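Local coordinates for RNA-binding protein Smaug (Drosophila melanogaster, PDB 1OXJ) that binds RNA through its SAM domain, which in this RNA-binding domain is joined to a second helical domain, PHAT, at residues G11-S16 and L57-L62; K63-I68 and T91-T96; V5-I10 and E24-M29; K117-V122 and M143-R148. All coordinates share one frame; numbering follows the deposited sequence.

Interaction 1. Residues G11-S16 and L57-L62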
loop_
_atom_site.group_PDB
_atom_site.type_symbol
_atom_site.label_atom_id
_atom_site.label_comp_id
_atom_site.label_asym_id
_atom_site.label_seq_id
_atom_site.Cartn_x
_atom_site.Cartn_y
_atom_site.Cartn_z
ATOM N N GLY A 11 10.711 6.218 -5.069
ATOM C CA GLY A 11 10.701 6.501 -6.495
ATOM C C GLY A 11 9.519 5.904 -7.239
ATOM O O GLY A 11 8.856 6.582 -8.032
ATOM N N LEU A 12 9.252 4.630 -6.992
ATOM C CA LEU A 12 8.146 3.955 -7.660
ATOM C C LEU A 12 6.821 4.601 -7.261
ATOM O O LEU A 12 5.919 4.760 -8.085
ATOM C CB LEU A 12 8.150 2.465 -7.306
ATOM C CG LEU A 12 7.114 1.544 -7.980
ATOM C CD1 LEU A 12 5.743 1.787 -7.391
ATOM C CD2 LEU A 12 7.090 1.786 -9.492
ATOM N N TRP A 13 6.707 4.982 -5.992
ATOM C CA TRP A 13 5.483 5.615 -5.511
ATOM C C TRP A 13 5.261 6.933 -6.248
ATOM O O TRP A 13 4.178 7.186 -6.770
ATOM C CB TRP A 13 5.575 5.863 -3.996
ATOM C CG TRP A 13 4.340 6.507 -3.407
ATOM C CD1 TRP A 13 3.060 6.030 -3.461
ATOM C CD2 TRP A 13 4.288 7.710 -2.627
ATOM N NE1 TRP A 13 2.211 6.862 -2.754
ATOM C CE2 TRP A 13 2.941 7.899 -2.234
ATOM C CE3 TRP A 13 5.250 8.647 -2.220
ATOM C CZ2 TRP A 13 2.532 8.987 -1.449
ATOM C CZ3 TRP A 13 4.841 9.731 -1.440
ATOM C CH2 TRP A 13 3.492 9.887 -1.065
ATOM N N LEU A 14 6.286 7.778 -6.290
ATOM C CA LEU A 14 6.163 9.059 -6.980
ATOM C C LEU A 14 5.789 8.870 -8.453
ATOM O O LEU A 14 4.973 9.619 -8.998
ATOM C CB LEU A 14 7.466 9.843 -6.885
ATOM C CG LEU A 14 7.854 10.335 -5.491
ATOM C CD1 LEU A 14 9.197 11.068 -5.574
ATOM C CD2 LEU A 14 6.780 11.264 -4.962
ATOM N N LYS A 15 6.415 7.892 -9.099
ATOM C CA LYS A 15 6.120 7.603 -10.498
ATOM C C LYS A 15 4.638 7.258 -10.661
ATOM O O LYS A 15 4.017 7.583 -11.680
ATOM C CB LYS A 15 6.983 6.431 -10.989
ATOM C CG LYS A 15 8.439 6.801 -11.260
ATOM C CD LYS A 15 9.283 5.577 -11.583
ATOM C CE LYS A 15 10.698 5.964 -11.999
ATOM N NZ LYS A 15 11.549 4.758 -12.239
ATOM N N SER A 16 4.064 6.615 -9.645
ATOM C CA SER A 16 2.661 6.221 -9.706
ATOM C C SER A 16 1.703 7.401 -9.581
ATOM O O SER A 16 0.534 7.303 -9.962
ATOM C CB SER A 16 2.349 5.181 -8.618
ATOM O OG SER A 16 2.141 5.784 -7.352
ATOM N N LEU A 57 -1.764 16.171 -0.303
ATOM C CA LEU A 57 -2.956 15.329 -0.213
ATOM C C LEU A 57 -2.565 13.858 -0.149
ATOM O O LEU A 57 -3.146 13.085 0.611
ATOM C CB LEU A 57 -3.864 15.544 -1.425
ATOM C CG LEU A 57 -4.602 16.878 -1.526
ATOM C CD1 LEU A 57 -5.468 16.873 -2.782
ATOM C CD2 LEU A 57 -5.456 17.090 -0.280
ATOM N N CYS A 58 -1.579 13.478 -0.954
ATOM C CA CYS A 58 -1.116 12.094 -0.980
ATOM C C CYS A 58 -0.481 11.713 0.350
ATOM O O CYS A 58 -0.679 10.601 0.837
ATOM C CB CYS A 58 -0.117 11.886 -2.125
ATOM S SG CYS A 58 -0.857 12.012 -3.766
ATOM N N ILE A 59 0.281 12.637 0.934
ATOM C CA ILE A 59 0.925 12.390 2.222
ATOM C C ILE A 59 -0.164 12.231 3.285
ATOM O O ILE A 59 -0.066 11.386 4.182
ATOM C CB ILE A 59 1.869 13.567 2.597
ATOM C CG1 ILE A 59 3.051 13.620 1.622
ATOM C CG2 ILE A 59 2.362 13.423 4.029
ATOM C CD1 ILE A 59 4.076 12.505 1.801
ATOM N N ASP A 60 -1.213 13.044 3.182
ATOM C CA ASP A 60 -2.311 12.944 4.133
ATOM C C ASP A 60 -2.949 11.568 4.003
ATOM O O ASP A 60 -3.271 10.930 5.006
ATOM C CB ASP A 60 -3.355 14.036 3.879
ATOM C CG ASP A 60 -2.838 15.417 4.209
ATOM O OD1 ASP A 60 -2.316 15.595 5.329
ATOM O OD2 ASP A 60 -2.949 16.322 3.355
ATOM N N LYS A 61 -3.111 11.098 2.768
ATOM C CA LYS A 61 -3.705 9.785 2.556
ATOM C C LYS A 61 -2.798 8.701 3.125
ATOM O O LYS A 61 -3.273 7.657 3.562
ATOM C CB LYS A 61 -3.963 9.530 1.066
ATOM C CG LYS A 61 -5.053 10.418 0.495
ATOM C CD LYS A 61 -5.497 9.972 -0.890
ATOM C CE LYS A 61 -6.586 10.892 -1.418
ATOM N NZ LYS A 61 -7.088 10.451 -2.746
ATOM N N LEU A 62 -1.490 8.948 3.116
ATOM C CA LEU A 62 -0.551 7.981 3.673
ATOM C C LEU A 62 -0.878 7.823 5.148
ATOM O O LEU A 62 -0.884 6.712 5.685
ATOM C CB LEU A 62 0.901 8.466 3.530
ATOM C CG LEU A 62 1.553 8.377 2.147
ATOM C CD1 LEU A 62 3.061 8.692 2.262
ATOM C CD2 LEU A 62 1.351 6.964 1.587
#
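An apolar helix-to-helix contact within the SAM domain brings W13, on the short helix 10-16, against C58, I59 and L62 on the long helix 49-77. The two short segments run at 122° to each other, and their axes approach no closer than 12.8 Å, a wide spacing for packed helices. Bridging it takes a long, rigid side chain, and tryptophan suits the place: its CG stands opposite the backbone N (chi1 -179°), which sends the indole straight out from one helix to the other. The far rim of the six-membered ring, CZ2 and CH2, does the touching. L62 meets it closely, with L62 CD1 3.6 Å from W13 CH2, while L62 CG and CD2 both lie within van der Waals range of W13 CZ2, a branched leucine end settling obliquely against the rim. I59 arrives differently: I59 CD1 stands at the edge, near the ring plane, 3.9 Å from W13 CH2, with the two side chains crossing at about a right angle. C58 adds its CB, 4.0 Å from W13 CZ2. C58, I59 and L62, one and four positions apart, present neighbouring side chains to the indole. T96 packs on both W13 and L62, and M34 of helix 31-34 on I59 and L62, continuing the apolar surroundings. No hydrogen bond crosses between the two segments, so burial of hydrocarbon and close fit probably account for the cohesion here, and one aromatic ring carries the whole of one side.

Interaction 2. Residues K63-I68 and T91-T96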
loop_
_atom_site.group_PDB
_atom_site.type_symbol
_atom_site.label_atom_id
_atom_site.label_comp_id
_atom_site.label_asym_id
_atom_site.label_seq_id
_atom_site.Cartn_x
_atom_site.Cartn_y
_atom_site.Cartn_z
ATOM N N LYS A 63 -1.176 8.941 5.800
ATOM C CA LYS A 63 -1.486 8.913 7.225
ATOM C C LYS A 63 -2.774 8.164 7.531
ATOM O O LYS A 63 -2.967 7.697 8.650
ATOM C CB LYS A 63 -1.580 10.335 7.788
ATOM C CG LYS A 63 -0.322 11.178 7.641
ATOM C CD LYS A 63 -0.489 12.498 8.388
ATOM C CE LYS A 63 0.404 13.593 7.836
ATOM N NZ LYS A 63 -0.062 14.076 6.495
ATOM N N GLU A 64 -3.648 8.033 6.539
ATOM C CA GLU A 64 -4.916 7.329 6.733
ATOM C C GLU A 64 -4.849 5.826 6.457
ATOM O O GLU A 64 -5.798 5.094 6.727
ATOM C CB GLU A 64 -6.001 7.944 5.851
ATOM C CG GLU A 64 -6.484 9.309 6.319
ATOM C CD GLU A 64 -6.876 9.307 7.789
ATOM O OE1 GLU A 64 -7.698 8.453 8.193
ATOM O OE2 GLU A 64 -6.362 10.163 8.541
ATOM N N ARG A 65 -3.720 5.360 5.937
ATOM C CA ARG A 65 -3.579 3.948 5.622
ATOM C C ARG A 65 -4.032 2.982 6.715
ATOM O O ARG A 65 -4.794 2.052 6.440
ATOM C CB ARG A 65 -2.138 3.644 5.221
ATOM C CG ARG A 65 -1.776 4.147 3.832
ATOM C CD ARG A 65 -0.312 3.922 3.546
ATOM N NE ARG A 65 0.539 4.630 4.510
ATOM C CZ ARG A 65 1.860 4.522 4.539
ATOM N NH1 ARG A 65 2.470 3.741 3.655
ATOM N NH2 ARG A 65 2.570 5.174 5.456
ATOM N N ALA A 66 -3.571 3.183 7.948
ATOM C CA ALA A 66 -3.956 2.283 9.036
ATOM C C ALA A 66 -5.472 2.206 9.215
ATOM O O ALA A 66 -6.034 1.121 9.404
ATOM C CB ALA A 66 -3.294 2.722 10.348
ATOM N N ASN A 67 -6.136 3.355 9.156
ATOM C CA ASN A 67 -7.592 3.384 9.305
ATOM C C ASN A 67 -8.258 2.703 8.104
ATOM O O ASN A 67 -9.205 1.928 8.258
ATOM C CB ASN A 67 -8.102 4.831 9.418
ATOM C CG ASN A 67 -7.617 5.530 10.681
ATOM O OD1 ASN A 67 -7.550 4.923 11.750
ATOM N ND2 ASN A 67 -7.295 6.818 10.566
ATOM N N ILE A 68 -7.762 3.000 6.906
ATOM C CA ILE A 68 -8.319 2.403 5.696
ATOM C C ILE A 68 -8.199 0.886 5.759
ATOM O O ILE A 68 -9.171 0.171 5.524
ATOM C CB ILE A 68 -7.593 2.909 4.436
ATOM C CG1 ILE A 68 -7.940 4.383 4.196
ATOM C CG2 ILE A 68 -7.974 2.048 3.238
ATOM C CD1 ILE A 68 -7.032 5.077 3.199
ATOM N N THR A 91 -4.932 -1.311 -4.018
ATOM C CA THR A 91 -4.197 -0.796 -5.167
ATOM C C THR A 91 -3.522 0.544 -4.881
ATOM O O THR A 91 -2.424 0.823 -5.381
ATOM C CB THR A 91 -5.140 -0.636 -6.372
ATOM O OG1 THR A 91 -5.515 -1.939 -6.845
ATOM C CG2 THR A 91 -4.470 0.153 -7.481
ATOM N N ASN A 92 -4.179 1.367 -4.068
ATOM C CA ASN A 92 -3.653 2.683 -3.740
ATOM C C ASN A 92 -2.749 2.689 -2.519
ATOM O O ASN A 92 -2.331 3.748 -2.057
ATOM C CB ASN A 92 -4.808 3.660 -3.531
ATOM C CG ASN A 92 -5.665 3.803 -4.770
ATOM O OD1 ASN A 92 -5.149 4.042 -5.861
ATOM N ND2 ASN A 92 -6.976 3.660 -4.614
ATOM N N ILE A 93 -2.434 1.508 -2.003
ATOM C CA ILE A 93 -1.574 1.419 -0.827
ATOM C C ILE A 93 -0.324 0.580 -1.095
ATOM O O ILE A 93 0.754 0.853 -0.556
ATOM C CB ILE A 93 -2.353 0.795 0.362
ATOM C CG1 ILE A 93 -3.475 1.745 0.798
ATOM C CG2 ILE A 93 -1.410 0.504 1.531
ATOM C CD1 ILE A 93 -4.308 1.208 1.952
ATOM N N VAL A 94 -0.467 -0.414 -1.960
ATOM C CA VAL A 94 0.633 -1.333 -2.248
ATOM C C VAL A 94 1.969 -0.704 -2.664
ATOM O O VAL A 94 3.035 -1.242 -2.343
ATOM C CB VAL A 94 0.206 -2.375 -3.299
ATOM C CG1 VAL A 94 0.029 -1.709 -4.666
ATOM C CG2 VAL A 94 1.214 -3.519 -3.327
ATOM N N LEU A 95 1.920 0.438 -3.340
ATOM C CA LEU A 95 3.150 1.105 -3.784
ATOM C C LEU A 95 3.653 2.184 -2.836
ATOM O O LEU A 95 4.718 2.765 -3.069
ATOM C CB LEU A 95 2.949 1.731 -5.165
ATOM C CG LEU A 95 2.503 0.780 -6.276
ATOM C CD1 LEU A 95 2.443 1.535 -7.595
ATOM C CD2 LEU A 95 3.461 -0.396 -6.371
ATOM N N THR A 96 2.895 2.470 -1.782
ATOM C CA THR A 96 3.306 3.504 -0.824
ATOM C C THR A 96 4.477 3.073 0.053
ATOM O O THR A 96 4.672 1.886 0.307
ATOM C CB THR A 96 2.140 3.904 0.111
ATOM O OG1 THR A 96 1.783 2.790 0.941
ATOM C CG2 THR A 96 0.931 4.332 -0.700
#
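In R65, CG lies anti to the carbonyl carbon, beside the backbone N (chi1 -74°); the chain then bends at chi3 (-60°), and this fold carries its guanidinium to T96. R65 NH1 approaches T96 OG1 at 3.0 Å with an N-H...O angle of 144°, a somewhat bent bond in which the hydroxyl sits near the guanidinium edge, a little tilted from its plane. The arginine's strongest polar partner is P97 O, with which T96 OG1 shares NH1, while NE bonds L62 O one turn back on its own helix. Threonine suits the spot because its hydroxyl works twice: while accepting from R65, T96 OG1 donates to I93 O, 2.7 Å away, on a lone pair in the carbonyl plane. I93 O also takes the backbone N of T96 at 2.9 Å, so two donors from a single residue grip this carbonyl. Apart from these polar ends the contact is hydrocarbon. R65 CD lies 4.1 Å from I93 CG2, and I68 CG2 is 4.0 Å from I93 CD1, the two isoleucines lying alongside each other and pointing opposite ways. A methionine in place of R65 would probably leave T96 OG1 and P97 O without their charged donor, so that the turn lost its polar tie to the helix. F115 of helix 111-127 packs on I93 as well, enclosing it further. I93 to T96 form a type I beta turn, held by an arginine hydrogen bond to the long helix 49-77, which runs from the SAM domain into the PHAT domain.

Interaction 3. Residues V5-I10 and E24-M29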
loop_
_atom_site.group_PDB
_atom_site.type_symbol
_atom_site.label_atom_id
_atom_site.label_comp_id
_atom_site.label_asym_id
_atom_site.label_seq_id
_atom_site.Cartn_x
_atom_site.Cartn_y
_atom_site.Cartn_z
ATOM N N VAL A 5 15.507 3.690 6.058
ATOM C CA VAL A 5 14.433 2.767 6.403
ATOM C C VAL A 5 13.040 3.197 5.945
ATOM O O VAL A 5 12.588 4.299 6.252
ATOM C CB VAL A 5 14.394 2.538 7.926
ATOM C CG1 VAL A 5 13.391 1.447 8.267
ATOM C CG2 VAL A 5 15.791 2.174 8.432
ATOM N N GLY A 6 12.366 2.310 5.211
ATOM C CA GLY A 6 11.021 2.587 4.745
ATOM C C GLY A 6 10.883 3.504 3.545
ATOM O O GLY A 6 9.764 3.805 3.120
ATOM N N MET A 7 12.002 3.939 2.976
ATOM C CA MET A 7 11.943 4.844 1.835
ATOM C C MET A 7 12.473 4.285 0.514
ATOM O O MET A 7 12.568 5.013 -0.473
ATOM C CB MET A 7 12.676 6.136 2.196
ATOM C CG MET A 7 11.997 6.895 3.352
ATOM S SD MET A 7 10.373 7.572 2.925
ATOM C CE MET A 7 10.871 9.179 2.606
ATOM N N SER A 8 12.793 2.994 0.483
ATOM C CA SER A 8 13.319 2.381 -0.733
ATOM C C SER A 8 12.342 2.429 -1.899
ATOM O O SER A 8 12.754 2.415 -3.054
ATOM C CB SER A 8 13.735 0.927 -0.472
ATOM O OG SER A 8 12.613 0.110 -0.190
ATOM N N GLY A 9 11.049 2.501 -1.607
ATOM C CA GLY A 9 10.074 2.544 -2.686
ATOM C C GLY A 9 9.555 3.927 -3.029
ATOM O O GLY A 9 8.553 4.064 -3.740
ATOM N N ILE A 10 10.241 4.959 -2.552
ATOM C CA ILE A 10 9.802 6.324 -2.812
ATOM C C ILE A 10 9.716 6.651 -4.298
ATOM O O ILE A 10 8.761 7.281 -4.743
ATOM C CB ILE A 10 10.724 7.351 -2.117
ATOM C CG1 ILE A 10 10.076 8.734 -2.167
ATOM C CG2 ILE A 10 12.099 7.356 -2.758
ATOM C CD1 ILE A 10 8.774 8.812 -1.357
ATOM N N GLU A 24 14.273 13.996 -6.098
ATOM C CA GLU A 24 15.403 14.545 -5.345
ATOM C C GLU A 24 15.050 15.208 -4.020
ATOM O O GLU A 24 15.890 15.300 -3.122
ATOM C CB GLU A 24 16.182 15.541 -6.203
ATOM C CG GLU A 24 16.912 14.904 -7.379
ATOM C CD GLU A 24 17.860 13.808 -6.950
ATOM O OE1 GLU A 24 18.659 14.037 -6.019
ATOM O OE2 GLU A 24 17.813 12.712 -7.548
ATOM N N LEU A 25 13.812 15.672 -3.895
ATOM C CA LEU A 25 13.371 16.316 -2.670
ATOM C C LEU A 25 13.491 15.373 -1.477
ATOM O O LEU A 25 13.726 15.824 -0.350
ATOM C CB LEU A 25 11.918 16.770 -2.805
ATOM C CG LEU A 25 11.239 17.194 -1.500
ATOM C CD1 LEU A 25 12.016 18.348 -0.878
ATOM C CD2 LEU A 25 9.811 17.592 -1.776
ATOM N N PHE A 26 13.347 14.073 -1.734
ATOM C CA PHE A 26 13.396 13.046 -0.685
ATOM C C PHE A 26 14.782 12.466 -0.369
ATOM O O PHE A 26 14.920 11.636 0.530
ATOM C CB PHE A 26 12.434 11.904 -1.048
ATOM C CG PHE A 26 11.008 12.347 -1.208
ATOM C CD1 PHE A 26 10.593 13.012 -2.369
ATOM C CD2 PHE A 26 10.091 12.160 -0.176
ATOM C CE1 PHE A 26 9.290 13.484 -2.494
ATOM C CE2 PHE A 26 8.774 12.633 -0.289
ATOM C CZ PHE A 26 8.374 13.294 -1.446
ATOM N N LYS A 27 15.798 12.925 -1.097
ATOM C CA LYS A 27 17.189 12.475 -0.957
ATOM C C LYS A 27 17.607 11.779 0.344
ATOM O O LYS A 27 17.832 10.563 0.369
ATOM C CB LYS A 27 18.139 13.650 -1.224
ATOM C CG LYS A 27 19.621 13.301 -1.123
ATOM C CD LYS A 27 20.012 12.118 -2.017
ATOM C CE LYS A 27 19.791 12.408 -3.500
ATOM N NZ LYS A 27 18.339 12.490 -3.857
ATOM N N ASN A 28 17.747 12.537 1.418
ATOM C CA ASN A 28 18.145 11.916 2.680
ATOM C C ASN A 28 17.032 12.020 3.704
ATOM O O ASN A 28 17.279 11.976 4.912
ATOM C CB ASN A 28 19.402 12.582 3.231
ATOM C CG ASN A 28 20.624 12.291 2.393
ATOM O OD1 ASN A 28 20.942 11.128 2.123
ATOM N ND2 ASN A 28 21.321 13.345 1.977
ATOM N N MET A 29 15.807 12.154 3.210
ATOM C CA MET A 29 14.647 12.286 4.077
ATOM C C MET A 29 14.314 10.961 4.737
ATOM O O MET A 29 14.371 9.908 4.099
ATOM C CB MET A 29 13.434 12.766 3.264
ATOM C CG MET A 29 12.269 13.264 4.111
ATOM S SD MET A 29 10.974 14.042 3.106
ATOM C CE MET A 29 11.785 15.330 2.503
#
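I10 and M7 enter from the loop 5-10 and meet F26, the flat wall of the contact, in two different ways. I10 lies over a face of the ring: I10 CD1 stands 4.1 Å from the centroid of the F26 ring and 24° off the normal, a CH-pi contact displaced to the rim above CD2 and CE2. I10 CG1 follows behind, 3.9 Å from F26 CG, so the whole ethyl branch rests along the ring. That branch points opposite the backbone N (chi1 -168°), which lays it out across the aromatic surface. M7 instead fills the corner at the ring's edge. Bent at chi2 and chi3, it tucks M7 CE near the ring plane, 4.2 Å from F26 CD2, and also 3.9 Å from the carbonyl O of M29; a flexible methionine can follow such an angled hollow. M34 of helix 31-34 touches both M7 and I10. A serine replacing F26 would probably take away the flat surface under I10 and the edge beside M7, opening a gap between the two loops. The type I turn from M7 to I10, with G9 at the N-cap, leads directly into helix 10-16, and the contact thus joins the start of the SAM domain's first helix to the loop that follows it.

Interaction 4. Residues K117-V122 and M143-R148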
loop_
_atom_site.group_PDB
_atom_site.type_symbol
_atom_site.label_atom_id
_atom_site.label_comp_id
_atom_site.label_asym_id
_atom_site.label_seq_id
_atom_site.Cartn_x
_atom_site.Cartn_y
_atom_site.Cartn_z
ATOM N N LYS A 117 -2.345 -8.473 6.660
ATOM C CA LYS A 117 -3.526 -9.053 7.306
ATOM C C LYS A 117 -4.710 -8.993 6.343
ATOM O O LYS A 117 -5.454 -9.965 6.200
ATOM C CB LYS A 117 -3.883 -8.290 8.593
ATOM C CG LYS A 117 -3.225 -8.827 9.863
ATOM C CD LYS A 117 -3.758 -8.097 11.100
ATOM C CE LYS A 117 -3.277 -8.737 12.396
ATOM N NZ LYS A 117 -1.810 -8.579 12.591
ATOM N N VAL A 118 -4.884 -7.846 5.693
ATOM C CA VAL A 118 -5.970 -7.663 4.743
ATOM C C VAL A 118 -5.790 -8.603 3.553
ATOM O O VAL A 118 -6.764 -9.173 3.052
ATOM C CB VAL A 118 -6.038 -6.209 4.246
ATOM C CG1 VAL A 118 -6.973 -6.113 3.045
ATOM C CG2 VAL A 118 -6.527 -5.302 5.374
ATOM N N ILE A 119 -4.548 -8.778 3.105
ATOM C CA ILE A 119 -4.294 -9.687 1.991
ATOM C C ILE A 119 -4.773 -11.090 2.355
ATOM O O ILE A 119 -5.375 -11.779 1.528
ATOM C CB ILE A 119 -2.788 -9.746 1.621
ATOM C CG1 ILE A 119 -2.346 -8.430 0.972
ATOM C CG2 ILE A 119 -2.533 -10.905 0.662
ATOM C CD1 ILE A 119 -3.045 -8.122 -0.360
ATOM N N ASP A 120 -4.522 -11.515 3.591
ATOM C CA ASP A 120 -4.957 -12.846 4.030
ATOM C C ASP A 120 -6.477 -12.966 4.004
ATOM O O ASP A 120 -7.026 -13.966 3.527
ATOM C CB ASP A 120 -4.459 -13.157 5.448
ATOM C CG ASP A 120 -2.963 -13.421 5.504
ATOM O OD1 ASP A 120 -2.397 -13.870 4.488
ATOM O OD2 ASP A 120 -2.358 -13.198 6.575
ATOM N N ILE A 121 -7.157 -11.946 4.520
ATOM C CA ILE A 121 -8.618 -11.942 4.542
ATOM C C ILE A 121 -9.167 -11.946 3.116
ATOM O O ILE A 121 -10.086 -12.704 2.806
ATOM C CB ILE A 121 -9.155 -10.709 5.280
ATOM C CG1 ILE A 121 -8.680 -10.734 6.735
ATOM C CG2 ILE A 121 -10.675 -10.674 5.202
ATOM C CD1 ILE A 121 -9.065 -9.517 7.530
ATOM N N VAL A 122 -8.598 -11.107 2.252
ATOM C CA VAL A 122 -9.033 -11.025 0.860
ATOM C C VAL A 122 -8.863 -12.358 0.136
ATOM O O VAL A 122 -9.820 -12.894 -0.423
ATOM C CB VAL A 122 -8.245 -9.935 0.083
ATOM C CG1 VAL A 122 -8.504 -10.059 -1.423
ATOM C CG2 VAL A 122 -8.667 -8.560 0.555
ATOM N N MET A 143 -3.694 -10.205 -8.357
ATOM C CA MET A 143 -2.440 -10.857 -8.720
ATOM C C MET A 143 -1.353 -9.796 -8.886
ATOM O O MET A 143 -0.212 -10.002 -8.488
ATOM C CB MET A 143 -2.624 -11.680 -9.997
ATOM C CG MET A 143 -3.570 -12.873 -9.826
ATOM S SD MET A 143 -2.957 -14.167 -8.703
ATOM C CE MET A 143 -1.700 -14.894 -9.762
ATOM N N TRP A 144 -1.713 -8.645 -9.451
ATOM C CA TRP A 144 -0.754 -7.558 -9.612
ATOM C C TRP A 144 -0.334 -7.051 -8.223
ATOM O O TRP A 144 0.834 -6.741 -7.982
ATOM C CB TRP A 144 -1.386 -6.417 -10.398
ATOM C CG TRP A 144 -0.532 -5.201 -10.474
ATOM C CD1 TRP A 144 0.534 -4.987 -11.309
ATOM C CD2 TRP A 144 -0.658 -4.025 -9.671
ATOM N NE1 TRP A 144 1.076 -3.744 -11.073
ATOM C CE2 TRP A 144 0.364 -3.134 -10.071
ATOM C CE3 TRP A 144 -1.537 -3.636 -8.649
ATOM C CZ2 TRP A 144 0.531 -1.874 -9.485
ATOM C CZ3 TRP A 144 -1.370 -2.381 -8.066
ATOM C CH2 TRP A 144 -0.343 -1.517 -8.487
ATOM N N ILE A 145 -1.292 -6.960 -7.309
ATOM C CA ILE A 145 -0.981 -6.508 -5.952
ATOM C C ILE A 145 0.020 -7.462 -5.287
ATOM O O ILE A 145 1.024 -7.029 -4.709
ATOM C CB ILE A 145 -2.262 -6.440 -5.086
ATOM C CG1 ILE A 145 -3.152 -5.286 -5.566
ATOM C CG2 ILE A 145 -1.887 -6.265 -3.599
ATOM C CD1 ILE A 145 -4.549 -5.273 -4.905
ATOM N N LEU A 146 -0.254 -8.759 -5.355
ATOM C CA LEU A 146 0.647 -9.735 -4.754
ATOM C C LEU A 146 2.009 -9.568 -5.406
ATOM O O LEU A 146 3.043 -9.626 -4.747
ATOM C CB LEU A 146 0.120 -11.156 -4.976
ATOM C CG LEU A 146 -1.228 -11.449 -4.309
ATOM C CD1 LEU A 146 -1.694 -12.851 -4.661
ATOM C CD2 LEU A 146 -1.096 -11.293 -2.806
ATOM N N ASP A 147 1.981 -9.334 -6.709
ATOM C CA ASP A 147 3.177 -9.143 -7.513
ATOM C C ASP A 147 4.044 -8.009 -6.959
ATOM O O ASP A 147 5.240 -8.189 -6.730
ATOM C CB ASP A 147 2.749 -8.853 -8.955
ATOM C CG ASP A 147 3.794 -9.256 -9.967
ATOM O OD1 ASP A 147 4.440 -10.309 -9.771
ATOM O OD2 ASP A 147 3.956 -8.528 -10.969
ATOM N N ARG A 148 3.440 -6.847 -6.733
ATOM C CA ARG A 148 4.166 -5.698 -6.197
ATOM C C ARG A 148 4.559 -5.922 -4.735
ATOM O O ARG A 148 5.584 -5.421 -4.286
ATOM C CB ARG A 148 3.312 -4.429 -6.296
ATOM C CG ARG A 148 2.971 -3.989 -7.715
ATOM C CD ARG A 148 4.168 -3.347 -8.413
ATOM N NE ARG A 148 5.231 -4.305 -8.715
ATOM C CZ ARG A 148 5.171 -5.214 -9.686
ATOM N NH1 ARG A 148 4.096 -5.293 -10.461
ATOM N NH2 ARG A 148 6.188 -6.044 -9.885
#
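The carbonyl O of I119, the residue that reaches across to I145 and L146, is hydrogen-bonded to T123 OG1; the single hydroxyl of T123 is shared between two successive carbonyls of helix 111-127, those of I119 and D120. What that helix offers its neighbour is wholly apolar. The contact belongs to the helical PHAT domain, where helices 111-127 and 136-150 lie side by side, with CA atoms of I119 and L146 8.4 Å apart. I119 divides its two branches between two partners. Its chi1 (-70°) puts CG1 anti to the carbonyl carbon, and chi2 (-63°) then turns CD1 toward I145, while CG2 stands opposite the backbone N, so the fork spreads over two consecutive residues of the other helix. A beta-branched isoleucine suits such a split. Both pairs cross at a slant, and nothing polar passes between the segments. L90 of helix 83-91 packs on I119 and I145, while helix 159-170 supplies L165 against I119 and L169 against L146, extending the apolar layer beyond the two helices. In the contact itself I119 CD1 lies 3.9 Å from I145 CG2, and I119 CG2 is 3.8 Å from L146 CD2.

In the fold
All four contacts are formed largely by buried side chains, yet they differ in depth and chemistry. Interaction 2 lies deepest, its centre about 5 Å from that of the chain, and alone has a hydrogen bond between its two segments. Interaction 3 lies farthest out, at about 16 Å, with partly exposed M29 among its touching residues. Interactions 1 and 3 belong to the SAM domain and each turns on one aromatic ring; L14 packs on F26 between them. Interaction 4, all aliphatic, lies in the PHAT domain, across the chain's centre from both. Interaction 2 shares helix 49-77 with interaction 1, while its loop 91-96 packs on W13 and L62 in one direction and on W144, I145 and R148 in the other.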